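Local coordinates for capsule biosynthesis protein CapD proenzyme (Bacillus anthracis, PDB 3G9K) that cleaves the poly-gamma-D-glutamate capsule and, as a transpeptidase, links it by an amide bond to meso-diaminopimelic acid of the peptidoglycan, at residues Gly19-Ser24 with Lys36-Gly41; Gly41-Asp46 with Tyr115-Met120; Glu219-Val224 with Pro237-Gly242; Leu245-Lys250 with Asp302-Thr307. All coordinates share one frame; numbering follows the deposited sequence.

Interaction 1: Gly19-Ser24 with Lys36-Gly41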
# COMPACT_ATOMS: atom_id res chain seq x y z
N GLY A 19 -25.82 -8.10 8.45
CA GLY A 19 -24.35 -8.12 8.32
C GLY A 19 -23.81 -6.92 7.56
O GLY A 19 -24.43 -6.43 6.61
N THR A 20 -22.66 -6.42 8.00
CA THR A 20 -22.09 -5.23 7.39
C THR A 20 -20.67 -5.53 6.89
O THR A 20 -19.91 -6.28 7.52
CB THR A 20 -22.14 -4.04 8.39
OG1 THR A 20 -22.05 -2.80 7.67
CG2 THR A 20 -21.06 -4.14 9.41
N TYR A 21 -20.34 -4.90 5.76
CA TYR A 21 -19.04 -5.07 5.09
C TYR A 21 -18.74 -3.91 4.13
O TYR A 21 -19.62 -3.17 3.73
CB TYR A 21 -19.01 -6.39 4.33
CG TYR A 21 -20.14 -6.58 3.33
CD1 TYR A 21 -21.30 -7.28 3.70
CD2 TYR A 21 -20.05 -6.09 2.04
CE1 TYR A 21 -22.35 -7.47 2.78
CE2 TYR A 21 -21.08 -6.25 1.13
CZ TYR A 21 -22.22 -6.96 1.51
OH TYR A 21 -23.26 -7.13 0.62
N GLY A 22 -17.46 -3.81 3.75
CA GLY A 22 -16.96 -2.66 3.05
C GLY A 22 -15.60 -2.96 2.41
O GLY A 22 -14.88 -3.82 2.89
N VAL A 23 -15.33 -2.24 1.34
CA VAL A 23 -14.04 -2.25 0.63
C VAL A 23 -13.63 -0.82 0.28
O VAL A 23 -14.44 -0.03 -0.22
CB VAL A 23 -14.14 -3.05 -0.71
CG1 VAL A 23 -12.76 -3.13 -1.43
CG2 VAL A 23 -14.73 -4.45 -0.46
N SER A 24 -12.34 -0.51 0.46
CA SER A 24 -11.79 0.78 0.03
C SER A 24 -10.53 0.47 -0.75
O SER A 24 -9.64 -0.17 -0.21
CB SER A 24 -11.50 1.69 1.23
OG SER A 24 -10.89 2.91 0.83
N LYS A 36 -18.49 -7.91 -4.33
CA LYS A 36 -19.11 -9.16 -4.84
C LYS A 36 -18.80 -10.40 -3.96
O LYS A 36 -19.72 -11.15 -3.60
CB LYS A 36 -18.77 -9.34 -6.33
CG LYS A 36 -19.50 -10.46 -7.13
CD LYS A 36 -19.20 -10.24 -8.62
CE LYS A 36 -19.68 -11.32 -9.55
NZ LYS A 36 -19.77 -10.74 -10.96
N VAL A 37 -17.54 -10.61 -3.59
CA VAL A 37 -17.17 -11.69 -2.69
C VAL A 37 -17.89 -11.58 -1.35
O VAL A 37 -18.36 -12.58 -0.77
CB VAL A 37 -15.62 -11.71 -2.46
CG1 VAL A 37 -15.21 -12.64 -1.34
CG2 VAL A 37 -14.91 -12.09 -3.76
N LEU A 38 -17.95 -10.37 -0.83
CA LEU A 38 -18.49 -10.15 0.50
C LEU A 38 -20.01 -10.29 0.46
O LEU A 38 -20.57 -10.88 1.34
CB LEU A 38 -18.08 -8.77 1.04
CG LEU A 38 -16.60 -8.61 1.45
CD1 LEU A 38 -16.17 -7.12 1.56
CD2 LEU A 38 -16.30 -9.33 2.74
N LYS A 39 -20.65 -9.74 -0.56
CA LYS A 39 -22.09 -9.86 -0.74
C LYS A 39 -22.54 -11.33 -0.73
O LYS A 39 -23.57 -11.67 -0.16
CB LYS A 39 -22.51 -9.20 -2.06
CG LYS A 39 -24.04 -9.17 -2.32
CD LYS A 39 -24.42 -8.28 -3.52
CE LYS A 39 -25.95 -8.20 -3.73
NZ LYS A 39 -26.61 -7.10 -2.96
N ASN A 40 -21.73 -12.19 -1.34
CA ASN A 40 -22.02 -13.60 -1.43
C ASN A 40 -21.55 -14.40 -0.24
O ASN A 40 -21.52 -15.63 -0.25
CB ASN A 40 -21.43 -14.15 -2.72
CG ASN A 40 -22.11 -13.57 -3.94
OD1 ASN A 40 -21.46 -13.21 -4.92
ND2 ASN A 40 -23.43 -13.47 -3.88
N GLY A 41 -21.20 -13.70 0.82
CA GLY A 41 -20.93 -14.36 2.07
C GLY A 41 -19.47 -14.59 2.40
O GLY A 41 -19.17 -15.13 3.46
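The carbonyl oxygen of Leu-38, whose side chain packs on Tyr-21, takes two donors: Gly-41 N at 2.9 Å and NH1 of Arg-9 from the second chain of the enzyme, made with this one as a single precursor. Leu-38 and Tyr-21 carry the contact between them in nearly equal measure. The leucine CB lies over one face of the Tyr-21 ring, 3.9 Å from the ring centroid and 30° off the normal, a CH-pi arrangement in which the two side chains run antiparallel, one beside the other. Tyr-21 CG stands between the backbone N and the carbonyl carbon (chi1 55°), and the ring reaches on to Lys-39: Tyr-21 OH lies 3.3 Å from Lys-39 CA. Lys-39 CB and CG also lie near this oxygen, whereas the lysine's amino group turns off from the contact. The helix ends here in a Schellman motif with Gly-41 as the C-prime residue at positive phi, while Gly-22 to Ser-24 form a strand paired antiparallel with one of the second chain. The helix end therefore packs on a sheet that runs on into that chain. Farther along, Val-23 CG2 meets Leu-38 CD1 at 3.6 Å, and Met-35 touches both Tyr-21 and Val-23.

Interaction 2: Gly41-Asp46 with Tyr115-Met120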
# COMPACT_ATOMS: atom_id res chain seq x y z
N GLY A 41 -21.20 -13.70 0.82
CA GLY A 41 -20.93 -14.36 2.07
C GLY A 41 -19.47 -14.59 2.40
O GLY A 41 -19.17 -15.13 3.46
N GLY A 42 -18.56 -14.16 1.53
CA GLY A 42 -17.14 -14.36 1.74
C GLY A 42 -16.53 -13.54 2.87
O GLY A 42 -17.14 -12.56 3.34
N SER A 43 -15.32 -13.91 3.26
CA SER A 43 -14.61 -13.32 4.38
C SER A 43 -13.75 -12.14 3.94
O SER A 43 -13.51 -11.99 2.76
CB SER A 43 -13.73 -14.36 5.02
OG SER A 43 -12.63 -14.72 4.16
N ALA A 44 -13.19 -11.37 4.88
CA ALA A 44 -12.29 -10.26 4.50
C ALA A 44 -11.06 -10.80 3.77
O ALA A 44 -10.63 -10.19 2.78
CB ALA A 44 -11.87 -9.44 5.73
N VAL A 45 -10.53 -11.94 4.23
CA VAL A 45 -9.32 -12.55 3.62
C VAL A 45 -9.60 -13.00 2.20
O VAL A 45 -8.87 -12.63 1.28
CB VAL A 45 -8.72 -13.65 4.50
CG1 VAL A 45 -7.54 -14.41 3.82
CG2 VAL A 45 -8.23 -13.05 5.77
N ASP A 46 -10.65 -13.76 1.99
CA ASP A 46 -11.03 -14.13 0.62
C ASP A 46 -11.20 -12.95 -0.35
O ASP A 46 -10.70 -12.96 -1.49
CB ASP A 46 -12.31 -14.93 0.67
CG ASP A 46 -12.09 -16.33 1.23
OD1 ASP A 46 -10.94 -16.73 1.48
OD2 ASP A 46 -13.10 -17.03 1.38
N TYR A 115 -5.61 -18.62 6.36
CA TYR A 115 -6.63 -17.66 6.83
C TYR A 115 -7.85 -17.54 5.92
O TYR A 115 -8.82 -16.86 6.24
CB TYR A 115 -5.99 -16.28 7.06
CG TYR A 115 -4.72 -16.34 7.90
CD1 TYR A 115 -4.78 -16.38 9.30
CD2 TYR A 115 -3.48 -16.38 7.29
CE1 TYR A 115 -3.60 -16.44 10.07
CE2 TYR A 115 -2.31 -16.44 8.03
CZ TYR A 115 -2.37 -16.48 9.42
OH TYR A 115 -1.19 -16.54 10.11
N GLY A 116 -7.83 -18.19 4.75
CA GLY A 116 -8.95 -18.14 3.86
C GLY A 116 -10.01 -19.21 3.99
O GLY A 116 -9.95 -20.07 4.83
N SER A 117 -11.00 -19.13 3.13
CA SER A 117 -12.16 -20.00 3.27
C SER A 117 -12.54 -20.70 1.98
O SER A 117 -12.61 -21.94 1.92
CB SER A 117 -13.37 -19.21 3.79
OG SER A 117 -13.21 -18.99 5.17
N LEU A 118 -12.79 -19.92 0.95
CA LEU A 118 -13.16 -20.48 -0.34
C LEU A 118 -11.90 -21.07 -1.02
O LEU A 118 -10.78 -20.71 -0.68
CB LEU A 118 -13.80 -19.40 -1.20
CG LEU A 118 -15.18 -18.87 -0.73
CD1 LEU A 118 -15.59 -17.54 -1.39
CD2 LEU A 118 -16.23 -19.93 -1.01
N PRO A 119 -12.08 -22.03 -1.95
CA PRO A 119 -10.92 -22.52 -2.70
C PRO A 119 -10.28 -21.44 -3.56
O PRO A 119 -10.97 -20.53 -4.04
CB PRO A 119 -11.52 -23.59 -3.62
CG PRO A 119 -12.96 -23.28 -3.68
CD PRO A 119 -13.32 -22.71 -2.35
N MSE A 120 -8.97 -21.58 -3.75
CA MSE A 120 -8.19 -20.58 -4.46
C MSE A 120 -8.68 -20.33 -5.88
O MSE A 120 -8.78 -19.18 -6.31
CB MSE A 120 -6.72 -20.98 -4.45
CG MSE A 120 -5.82 -19.88 -4.92
SE MSE A 120 -6.08 -18.34 -3.77
CE MSE A 120 -4.28 -18.23 -3.11
O HOH W 1 -11.56 -16.71 5.81
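Asp-46 grips two successive backbone amides, those of Ser-117 and Leu-118, from the first turn of a helix whose N-cap is Ser-43. Ser-43 OG accepts from Asp-46 N at 3.1 Å, a capping bond that is nearly straight, while the aspartate side chain reaches across to the loop joining helix 104-115 to helix 120-133. The carboxylate is used at both oxygens: OD1 accepts from Ser-117 N at 2.9 Å, and OD2 accepts from Leu-118 N at the same distance. Both amides come in on the syn side, the first 15° and the second 28° out of the carboxylate plane. This two-point grip restrains the rotation of the group, and the two N-H dipoles would be expected to stabilise its negative charge.

The packing is closest around this buried carboxylate. Ser-117 CB comes within 3.3 Å of Asp-46 OD2, Gly-116 CA within 3.4 Å of Asp-46 OD1, and Leu-118 CG lies 3.5 Å from Asp-46 OD2. Val-45, with CG1 anti to its backbone N (chi1 174°), makes ordinary apolar packing, both methyl groups resting against the Tyr-115 backbone and CB, with Ile-111 as a further apolar neighbour; Leu-123 borders Asp-46 and Leu-118.

The side of Ser-43 and Ser-117 is looser. Ser-117 is exposed, and the two hydroxyls do not meet directly. A water spans them instead, with hydrogen bonds to both OG atoms, and it donates to the carbonyl oxygen of Tyr-115, its oxygen lying 2.8 Å from Tyr-115 O.

Interaction 3: Glu219-Val224 with Pro237-Gly242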
# COMPACT_ATOMS: atom_id res chain seq x y z
N GLU A 219 7.06 -14.75 5.21
CA GLU A 219 7.25 -14.66 6.67
C GLU A 219 5.96 -14.20 7.35
O GLU A 219 5.30 -13.26 6.87
CB GLU A 219 8.40 -13.73 6.99
CG GLU A 219 9.74 -14.19 6.36
CD GLU A 219 10.30 -15.50 6.99
OE1 GLU A 219 9.92 -15.81 8.13
OE2 GLU A 219 11.08 -16.23 6.33
N VAL A 220 5.59 -14.91 8.42
CA VAL A 220 4.46 -14.55 9.28
C VAL A 220 5.08 -13.83 10.47
O VAL A 220 6.07 -14.29 11.02
CB VAL A 220 3.64 -15.77 9.69
CG1 VAL A 220 2.50 -15.40 10.63
CG2 VAL A 220 3.12 -16.45 8.44
N ARG A 221 4.55 -12.65 10.79
CA ARG A 221 5.13 -11.77 11.80
C ARG A 221 4.01 -11.30 12.71
O ARG A 221 2.84 -11.34 12.33
CB ARG A 221 5.85 -10.58 11.17
CG ARG A 221 6.89 -10.93 10.12
CD ARG A 221 7.72 -9.69 9.75
NE ARG A 221 8.55 -9.88 8.55
CZ ARG A 221 9.71 -10.52 8.51
NH1 ARG A 221 10.25 -11.04 9.62
NH2 ARG A 221 10.36 -10.64 7.35
N LYS A 222 4.38 -10.93 13.93
CA LYS A 222 3.43 -10.33 14.87
C LYS A 222 3.25 -8.85 14.52
O LYS A 222 4.21 -8.15 14.32
CB LYS A 222 3.94 -10.44 16.31
CG LYS A 222 3.27 -11.55 17.12
CD LYS A 222 1.74 -11.30 17.29
CE LYS A 222 0.92 -12.51 16.79
NZ LYS A 222 -0.54 -12.34 17.02
N PRO A 223 2.01 -8.38 14.42
CA PRO A 223 1.91 -6.91 14.25
C PRO A 223 2.55 -6.11 15.39
O PRO A 223 2.57 -6.58 16.53
CB PRO A 223 0.41 -6.69 14.19
CG PRO A 223 -0.16 -8.01 13.70
CD PRO A 223 0.69 -9.03 14.40
N VAL A 224 3.09 -4.93 15.08
CA VAL A 224 3.49 -3.97 16.11
C VAL A 224 2.19 -3.52 16.77
O VAL A 224 1.20 -3.24 16.08
CB VAL A 224 4.22 -2.72 15.55
CG1 VAL A 224 4.78 -1.85 16.70
CG2 VAL A 224 5.33 -3.08 14.62
N PRO A 237 5.29 -4.59 11.10
CA PRO A 237 6.61 -4.67 11.75
C PRO A 237 7.79 -4.63 10.77
O PRO A 237 7.59 -4.73 9.55
CB PRO A 237 6.56 -6.02 12.44
CG PRO A 237 5.75 -6.86 11.53
CD PRO A 237 4.69 -5.93 10.96
N PRO A 238 9.02 -4.48 11.30
CA PRO A 238 10.21 -4.60 10.47
C PRO A 238 10.16 -5.82 9.56
O PRO A 238 9.73 -6.91 9.99
CB PRO A 238 11.35 -4.69 11.49
CG PRO A 238 10.86 -3.94 12.62
CD PRO A 238 9.37 -4.15 12.70
N PRO A 239 10.55 -5.64 8.29
CA PRO A 239 11.19 -4.48 7.64
C PRO A 239 10.22 -3.36 7.18
O PRO A 239 10.67 -2.37 6.59
CB PRO A 239 11.85 -5.12 6.42
CG PRO A 239 10.86 -6.15 6.01
CD PRO A 239 10.29 -6.72 7.33
N PHE A 240 8.93 -3.49 7.47
CA PHE A 240 7.95 -2.42 7.20
C PHE A 240 8.16 -1.30 8.24
O PHE A 240 8.92 -1.49 9.20
CB PHE A 240 6.52 -2.97 7.24
CG PHE A 240 6.16 -3.86 6.06
CD1 PHE A 240 5.30 -3.40 5.07
CD2 PHE A 240 6.69 -5.15 5.94
CE1 PHE A 240 4.96 -4.21 3.99
CE2 PHE A 240 6.37 -5.97 4.85
CZ PHE A 240 5.51 -5.49 3.87
N SER A 241 7.47 -0.16 8.09
CA SER A 241 7.73 1.01 8.94
C SER A 241 6.54 1.46 9.80
O SER A 241 6.31 2.63 10.01
CB SER A 241 8.22 2.14 8.05
OG SER A 241 9.51 1.79 7.58
N GLY A 242 5.80 0.52 10.32
CA GLY A 242 4.76 0.83 11.29
C GLY A 242 5.30 1.43 12.58
O GLY A 242 4.65 2.29 13.15
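The guanidinium of Arg-221 is sandwiched: Pro-238 O and Pro-239 CD lie over one face, while Glu-219 CB covers the opposite one, 3.7 Å above the plane and offset toward the rim. NH2 forms a salt bridge with Asp-83 OD2, so the charged end of the arginine is held by a neighbouring strand and not by the proline loop. The carbonyl of Pro-238 is close to NE, but the angle is too poor for a hydrogen bond; the contact of that oxygen is with Arg-221 CD at 3.4 Å. Pro-239 CD stands 3.8 Å from Arg-221 NE, and its ring crosses the arginine side chain at about a right angle.

Nearer the backbone, Pro-237 is the main partner. Its CG approaches Arg-221 CB at 3.7 Å and Lys-222 O at 3.4 Å. On its other flank Val-224 CG2, anti to the carbonyl carbon, packs on Pro-237 CA at 3.5 Å. The loop keeps its shape through a turn in which Phe-240 N donates to Pro-237 O at 2.8 Å; the cis peptide before Pro-239 and the backbone angles of Pro-238 and Pro-239 fit a type VIa turn.

Strand 219-228 runs antiparallel between strands 79-83 and 231-235, and the loop leaves the latter strand to start helix 242-254. Phe-240 sets its ring edge-to-face with that of Phe-81 on strand 79-83, the second chain of the enzyme bonds to the backbone of Pro-239 and Ser-241, and helix 296-299 packs on Val-224.

Interaction 4: Leu245-Lys250 with Asp302-Thr307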
# COMPACT_ATOMS: atom_id res chain seq x y z
N LEU A 245 5.69 5.17 11.95
CA LEU A 245 4.39 5.85 11.88
C LEU A 245 3.81 6.05 13.26
O LEU A 245 3.36 7.16 13.59
CB LEU A 245 3.42 5.03 11.01
CG LEU A 245 1.95 5.41 11.08
CD1 LEU A 245 1.69 6.90 10.81
CD2 LEU A 245 1.19 4.51 10.07
N LEU A 246 3.84 5.01 14.09
CA LEU A 246 3.28 5.09 15.44
C LEU A 246 4.06 6.02 16.40
O LEU A 246 3.47 6.72 17.21
CB LEU A 246 3.21 3.69 16.05
CG LEU A 246 1.97 3.29 16.83
CD1 LEU A 246 2.23 2.03 17.66
CD2 LEU A 246 1.33 4.40 17.63
N GLN A 247 5.38 5.97 16.34
CA GLN A 247 6.21 6.97 16.99
C GLN A 247 5.82 8.41 16.64
O GLN A 247 5.67 9.26 17.53
CB GLN A 247 7.68 6.76 16.60
CG GLN A 247 8.31 5.52 17.21
CD GLN A 247 9.72 5.26 16.70
OE1 GLN A 247 10.13 5.79 15.66
NE2 GLN A 247 10.48 4.45 17.45
N MSE A 248 5.66 8.67 15.37
CA MSE A 248 5.25 9.99 14.88
C MSE A 248 3.86 10.39 15.37
O MSE A 248 3.65 11.54 15.75
CB MSE A 248 5.33 10.06 13.36
CG MSE A 248 6.74 10.15 12.81
SE MSE A 248 6.86 10.28 10.90
CE MSE A 248 5.79 11.86 10.60
N LEU A 249 2.91 9.46 15.31
CA LEU A 249 1.57 9.71 15.84
C LEU A 249 1.65 10.05 17.33
O LEU A 249 1.02 11.00 17.78
CB LEU A 249 0.65 8.51 15.64
CG LEU A 249 0.23 8.17 14.19
CD1 LEU A 249 -0.45 6.81 14.16
CD2 LEU A 249 -0.70 9.26 13.56
N LYS A 250 2.42 9.25 18.09
CA LYS A 250 2.54 9.43 19.53
C LYS A 250 3.29 10.73 19.88
O LYS A 250 2.84 11.48 20.76
CB LYS A 250 3.18 8.22 20.18
CG LYS A 250 2.29 6.99 20.17
CD LYS A 250 2.96 5.84 20.89
CE LYS A 250 2.88 6.02 22.41
NZ LYS A 250 1.54 5.73 23.00
N ASP A 302 5.13 4.32 25.40
CA ASP A 302 5.18 5.68 25.96
C ASP A 302 6.57 6.05 26.48
O ASP A 302 7.03 7.18 26.30
CB ASP A 302 4.16 5.86 27.09
CG ASP A 302 2.73 5.89 26.60
OD1 ASP A 302 2.49 6.40 25.48
OD2 ASP A 302 1.82 5.41 27.33
N LYS A 303 7.25 5.09 27.10
CA LYS A 303 8.56 5.35 27.70
C LYS A 303 9.65 5.52 26.64
O LYS A 303 10.56 6.34 26.80
CB LYS A 303 8.94 4.27 28.72
CG LYS A 303 8.41 4.55 30.16
CD LYS A 303 9.38 4.01 31.22
CE LYS A 303 8.80 4.05 32.64
NZ LYS A 303 9.87 3.83 33.68
N TYR A 304 9.57 4.75 25.56
CA TYR A 304 10.51 4.94 24.46
C TYR A 304 10.30 6.30 23.80
O TYR A 304 11.26 7.02 23.55
CB TYR A 304 10.39 3.82 23.42
CG TYR A 304 11.51 3.84 22.41
CD1 TYR A 304 12.63 3.05 22.58
CD2 TYR A 304 11.46 4.66 21.29
CE1 TYR A 304 13.66 3.06 21.67
CE2 TYR A 304 12.48 4.69 20.38
CZ TYR A 304 13.59 3.88 20.57
OH TYR A 304 14.62 3.89 19.65
N ILE A 305 9.03 6.64 23.51
CA ILE A 305 8.68 7.95 22.93
C ILE A 305 9.17 9.10 23.85
O ILE A 305 9.66 10.12 23.36
CB ILE A 305 7.15 8.08 22.62
CG1 ILE A 305 6.82 7.52 21.22
CG2 ILE A 305 6.70 9.54 22.63
CD1 ILE A 305 7.12 6.06 21.05
N SER A 306 9.02 8.91 25.17
CA SER A 306 9.57 9.83 26.20
C SER A 306 11.02 10.21 25.96
O SER A 306 11.40 11.38 26.09
CB SER A 306 9.51 9.21 27.59
OG SER A 306 8.23 9.34 28.16
N THR A 307 11.83 9.23 25.63
CA THR A 307 13.27 9.43 25.44
C THR A 307 13.71 9.82 24.04
O THR A 307 14.88 9.92 23.77
CB THR A 307 14.04 8.18 25.86
OG1 THR A 307 13.63 7.08 25.08
CG2 THR A 307 13.72 7.85 27.26
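Lys-250 and Ile-305 join two helices in a buried helix-helix contact close to the C-terminal end of the modelled chain, where the short helix 302-306 lies across helix 242-254. The segment axes approach to 10.4 Å and make a crossing angle of -75°, far from parallel. The apolar centre is formed by Ile-305: its CG1 touches Lys-250 CB at 3.8 Å, and its CD1 lies against Gln-247 CG at 4.1 Å. Lys-250 crosses this isoleucine at about a right angle and then bends at both of its last torsions, chi4 being 76°. Its NZ reaches Asp-302 OD1 at 2.7 Å in a salt bridge, arriving on the syn side but 35° out of the carboxylate plane. The same amino group also donates to Asn-227 O, a second partner that would help to satisfy its buried charge.

At the other flank Gln-247 NE2 sits 3.6 Å from Tyr-304 CE2, the amide and ring planes being nearly parallel. The polar ends of both groups are hydrogen-bonded elsewhere, NE2 to Met-299 O and the tyrosine hydroxyl to Asp-281 OD2. Met-248 of the longer helix packs on helix 264-284, while Leu-246 and Leu-249 turn to Tyr-228 on strand 219-228. This packing of helix on sheet is consistent with a helical layer of the αββα sandwich of Ntn hydrolases, the clan of the gamma-glutamyltranspeptidases.

From the N terminus the four contacts follow in series; none encloses or crosses another. Interaction 1 closes a short loop between strand 22-25 and the end of helix 28-39. Interaction 2 starts from the same Gly-41, and Val-37 O probably accepts from Gly-42 N at the junction; its 69-residue span brings helix 44-58 to the loop after helix 104-115. Interaction 3 lies at the open end of the hairpin, where the loop after strand 231-235 folds back on the start of strand 219-228; Tyr-115 OH packs on Val-220 CG1, joining it to interaction 2. Interaction 4 adjoins it in sequence, its centre about 17 Å away, and brings back the last modelled helix after 52 residues.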